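Local coordinates for protein EXOU (Pseudomonas aeruginosa, PDB 4AKX) that probably acts as a cytotoxic phospholipase with a patatin-like catalytic domain, exported by the type III secretion system in partnership with its chaperone SpcU, at residues Gly236-Leu242 against Thr277-Ala283; Asn256-Thr260 against Ala285-Ser289. All coordinates share one frame. Numbering follows the deposited sequence.

Contact 1 (Gly236-Leu242 against Thr277-Ala283); sequences GVTFGDL and TPDLEVA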
# COMPACT_ATOMS: atom_id res chain seq x y z
N GLY B 236 -23.19 -47.44 -27.83
CA GLY B 236 -23.81 -46.21 -27.33
C GLY B 236 -23.53 -45.01 -28.23
O GLY B 236 -22.62 -45.05 -29.07
N VAL B 237 -24.31 -43.95 -28.06
CA VAL B 237 -24.02 -42.72 -28.80
C VAL B 237 -22.80 -41.99 -28.23
O VAL B 237 -22.66 -41.83 -27.02
CB VAL B 237 -25.25 -41.79 -28.92
CG1 VAL B 237 -26.54 -42.61 -28.97
CG2 VAL B 237 -25.29 -40.78 -27.76
N THR B 238 -21.90 -41.62 -29.13
CA THR B 238 -20.71 -40.87 -28.77
C THR B 238 -21.00 -39.37 -28.88
O THR B 238 -22.12 -38.98 -29.21
CB THR B 238 -19.50 -41.28 -29.66
OG1 THR B 238 -19.79 -41.04 -31.05
CG2 THR B 238 -19.15 -42.74 -29.45
N PHE B 239 -20.02 -38.54 -28.57
CA PHE B 239 -20.12 -37.13 -28.93
C PHE B 239 -19.88 -36.98 -30.44
O PHE B 239 -20.66 -36.31 -31.15
CB PHE B 239 -19.12 -36.28 -28.14
CG PHE B 239 -19.34 -36.33 -26.64
CD1 PHE B 239 -20.22 -35.45 -26.01
CD2 PHE B 239 -18.60 -37.21 -25.85
CE1 PHE B 239 -20.39 -35.48 -24.64
CE2 PHE B 239 -18.76 -37.23 -24.48
CZ PHE B 239 -19.68 -36.38 -23.88
N GLY B 240 -18.84 -37.66 -30.93
CA GLY B 240 -18.44 -37.57 -32.34
C GLY B 240 -19.62 -37.60 -33.29
O GLY B 240 -19.63 -36.91 -34.32
N ASP B 241 -20.63 -38.39 -32.95
CA ASP B 241 -21.74 -38.59 -33.85
C ASP B 241 -22.95 -37.73 -33.51
O ASP B 241 -23.68 -37.29 -34.40
CB ASP B 241 -22.11 -40.07 -33.91
CG ASP B 241 -22.25 -40.67 -32.55
OD1 ASP B 241 -22.09 -39.92 -31.56
OD2 ASP B 241 -22.50 -41.90 -32.48
N LEU B 242 -23.16 -37.48 -32.21
CA LEU B 242 -24.13 -36.49 -31.81
C LEU B 242 -23.85 -35.23 -32.60
O LEU B 242 -24.74 -34.67 -33.24
CB LEU B 242 -24.06 -36.22 -30.30
CG LEU B 242 -25.07 -37.05 -29.51
CD1 LEU B 242 -25.24 -36.55 -28.08
CD2 LEU B 242 -26.40 -37.02 -30.24
N THR B 277 -13.12 -35.63 -26.34
CA THR B 277 -13.44 -37.02 -26.07
C THR B 277 -14.45 -37.54 -27.09
O THR B 277 -15.56 -37.93 -26.73
CB THR B 277 -14.00 -37.19 -24.65
OG1 THR B 277 -15.38 -36.80 -24.65
CG2 THR B 277 -13.25 -36.29 -23.67
N PRO B 278 -14.05 -37.61 -28.37
CA PRO B 278 -15.00 -37.67 -29.47
C PRO B 278 -15.72 -39.00 -29.55
O PRO B 278 -16.89 -39.05 -29.91
CB PRO B 278 -14.11 -37.49 -30.70
CG PRO B 278 -12.81 -38.08 -30.30
CD PRO B 278 -12.71 -38.05 -28.80
N ASP B 279 -15.00 -40.07 -29.22
CA ASP B 279 -15.50 -41.41 -29.45
C ASP B 279 -15.91 -42.08 -28.15
O ASP B 279 -16.52 -43.15 -28.16
CB ASP B 279 -14.46 -42.25 -30.20
CG ASP B 279 -13.97 -41.58 -31.48
OD1 ASP B 279 -14.76 -40.89 -32.17
OD2 ASP B 279 -12.76 -41.74 -31.79
N LEU B 280 -15.57 -41.45 -27.03
CA LEU B 280 -16.12 -41.84 -25.75
C LEU B 280 -17.63 -41.71 -25.79
O LEU B 280 -18.17 -40.84 -26.48
CB LEU B 280 -15.54 -40.98 -24.63
CG LEU B 280 -16.39 -40.89 -23.36
CD1 LEU B 280 -16.02 -42.00 -22.38
CD2 LEU B 280 -16.23 -39.52 -22.72
N GLU B 281 -18.31 -42.58 -25.06
CA GLU B 281 -19.76 -42.63 -25.08
C GLU B 281 -20.41 -41.62 -24.14
O GLU B 281 -20.07 -41.54 -22.96
CB GLU B 281 -20.23 -44.03 -24.72
CG GLU B 281 -20.41 -44.98 -25.88
CD GLU B 281 -20.87 -46.34 -25.41
OE1 GLU B 281 -21.59 -46.42 -24.39
OE2 GLU B 281 -20.51 -47.35 -26.05
N VAL B 282 -21.41 -40.93 -24.66
CA VAL B 282 -22.21 -39.95 -23.91
C VAL B 282 -22.73 -40.47 -22.59
O VAL B 282 -22.81 -39.74 -21.62
CB VAL B 282 -23.40 -39.44 -24.76
CG1 VAL B 282 -24.50 -38.87 -23.87
CG2 VAL B 282 -22.92 -38.41 -25.78
N ALA B 283 -23.12 -41.73 -22.58
CA ALA B 283 -23.64 -42.35 -21.36
C ALA B 283 -22.56 -42.42 -20.28
O ALA B 283 -22.83 -42.09 -19.12
CB ALA B 283 -24.19 -43.74 -21.67

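Contact 2 (Asn256-Thr260 against Ala285-Ser289); sequences NITGT and AAHIS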
# COMPACT_ATOMS: atom_id res chain seq x y z
N ASN B 256 -21.94 -31.01 -24.29
CA ASN B 256 -20.78 -30.66 -23.50
C ASN B 256 -21.15 -30.96 -22.07
O ASN B 256 -22.08 -30.36 -21.52
CB ASN B 256 -20.44 -29.16 -23.62
CG ASN B 256 -20.23 -28.70 -25.07
OD1 ASN B 256 -19.08 -28.52 -25.53
ND2 ASN B 256 -21.34 -28.45 -25.78
N ILE B 257 -20.43 -31.90 -21.46
CA ILE B 257 -20.62 -32.17 -20.05
C ILE B 257 -19.38 -31.79 -19.29
O ILE B 257 -18.30 -32.34 -19.53
CB ILE B 257 -20.96 -33.65 -19.77
CG1 ILE B 257 -22.16 -34.09 -20.60
CG2 ILE B 257 -21.28 -33.85 -18.30
CD1 ILE B 257 -22.55 -35.53 -20.36
N THR B 258 -19.52 -30.82 -18.40
CA THR B 258 -18.39 -30.37 -17.58
C THR B 258 -18.52 -30.98 -16.19
O THR B 258 -19.62 -31.41 -15.80
CB THR B 258 -18.23 -28.80 -17.53
OG1 THR B 258 -19.46 -28.16 -17.15
CG2 THR B 258 -17.81 -28.25 -18.89
N GLY B 259 -17.40 -31.06 -15.47
CA GLY B 259 -17.37 -31.60 -14.11
C GLY B 259 -16.08 -31.22 -13.42
O GLY B 259 -15.07 -31.00 -14.08
N THR B 260 -16.09 -31.15 -12.09
CA THR B 260 -14.94 -30.67 -11.33
C THR B 260 -14.46 -31.69 -10.29
O THR B 260 -15.08 -31.83 -9.24
CB THR B 260 -15.28 -29.35 -10.61
OG1 THR B 260 -14.25 -29.04 -9.66
CG2 THR B 260 -16.63 -29.46 -9.89
N ALA B 285 -19.83 -40.75 -19.69
CA ALA B 285 -19.46 -39.46 -19.16
C ALA B 285 -20.51 -38.90 -18.19
O ALA B 285 -20.17 -38.53 -17.07
CB ALA B 285 -19.22 -38.50 -20.32
N ALA B 286 -21.77 -38.87 -18.62
CA ALA B 286 -22.84 -38.26 -17.83
C ALA B 286 -22.95 -38.92 -16.46
O ALA B 286 -23.36 -38.26 -15.49
CB ALA B 286 -24.16 -38.35 -18.58
N HIS B 287 -22.58 -40.20 -16.40
CA HIS B 287 -22.49 -40.97 -15.16
C HIS B 287 -21.25 -40.62 -14.40
O HIS B 287 -21.29 -40.47 -13.17
CB HIS B 287 -22.52 -42.47 -15.44
CG HIS B 287 -22.37 -43.35 -14.18
ND1 HIS B 287 -21.26 -44.10 -13.94
CD2 HIS B 287 -23.24 -43.57 -13.10
CE1 HIS B 287 -21.41 -44.75 -12.77
NE2 HIS B 287 -22.62 -44.43 -12.26
N ILE B 288 -20.13 -40.53 -15.10
CA ILE B 288 -18.88 -40.19 -14.44
C ILE B 288 -19.11 -38.88 -13.71
O ILE B 288 -18.87 -38.78 -12.51
CB ILE B 288 -17.68 -40.10 -15.41
CG1 ILE B 288 -17.46 -41.44 -16.13
CG2 ILE B 288 -16.40 -39.69 -14.66
CD1 ILE B 288 -17.23 -42.62 -15.21
N SER B 289 -19.65 -37.90 -14.43
CA SER B 289 -19.97 -36.60 -13.86
C SER B 289 -21.23 -36.61 -12.98
O SER B 289 -21.67 -35.58 -12.48
CB SER B 289 -20.09 -35.54 -14.95
OG SER B 289 -19.95 -34.24 -14.41

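Contact 1 (Gly236-Leu242 against Thr277-Ala283)
Two loops, each running into the start of a helix, meet backbone to backbone within the patatin-like region, where they lead into helices 239-246 and 282-288 beside strands 254-263 and 266-273. Amides in the first turn of a helix have no carbonyl partner within that helix, and here each loop supplies one to the other's helix: Val282 N donates to Val237 O (2.8 Å), and Gly240 N donates to Pro278 O (2.6 Å). Glu281, at the N-cap position of helix 282-288, reaches back so that its OE2 accepts a weak bond from Gly236 N at 3.2 Å. Both glycines sit where a beta carbon would collide, with Glu281 OE1 at Gly236 and with Pro278 O at Gly240. Beneath the polar seam, Val282 CG2 makes a CH-pi contact over one face of the Phe239 ring, 4.0 Å from its centroid, while Leu280 CD2 lies 3.8 Å from Phe239 CE2. Leu255 and Phe272, from the two strands, extend this apolar cluster. The main-chain bonds thus fix the polar side of the contact, joined by the Glu281 carboxylate, and Phe239 and Val282 cover much of its area.

Contact 2 (Asn256-Thr260 against Ala285-Ser289)
Asn256 opens the segment as part of the mixed sheet, its backbone bonded to Met111 and Gly113 of strand 110-114. At Ile257 the chain turns a side chain toward helix 282-288: CD1 of Ile257 rests 3.7 Å from Ala286 CB and 4.5 Å from Ala285 CB, and its CG2 lies 3.9 Å from Ser289 CB. The small alanine side chains let the helix end approach the strand, with the CA atoms of Ile257 and Ala286 6.9 Å apart. The CA-to-CB bond of Thr258 points away from the helix, and its side chain touches Ser114, Val271, Val324 and Met329; yet its carbonyl takes part, since Ser289 OG donates a hydrogen bond to Thr258 O at 3.2 Å. This is a helix packed on the mixed sheet of a patatin-like alpha/beta fold, in which strand 254-263 runs parallel to 110-114 on one side and antiparallel to 266-273 on the other. The end of strand 110-114 overlaps a GxSxG sequence (Gly113, Ser115, Gly117) consistent with a nucleophile elbow, and the side chain of Ser289 lies near those residues without touching them. Gly259 then brings its CA to 3.7 Å from Ser289 OG, at a position where a beta carbon would clash with that hydroxyl. Ser289 N closes the last helical turn through a 2.8 Å bond to Ala285 O.

In the fold
Contacts 1 and 2 lie near the two ends of helix 282-288, which has its start paired in contact 1 and its end laid on the sheet in contact 2, with centres 12 Å apart. In sequence their segments alternate, so helix 239-246, strand 254-263 and helix 282-288 are tied together in a crossed order. The two contacts also touch directly through Ala285, whose CB is 4.0 Å from Leu280 CD2 and 4.2 Å from Phe239 CZ, making the apolar packing continuous between them. Contact 2 is the one that reaches toward the probable nucleophile elbow, through Ser289, so the helix connects the paired loops of contact 1 with the neighbourhood of the likely active site.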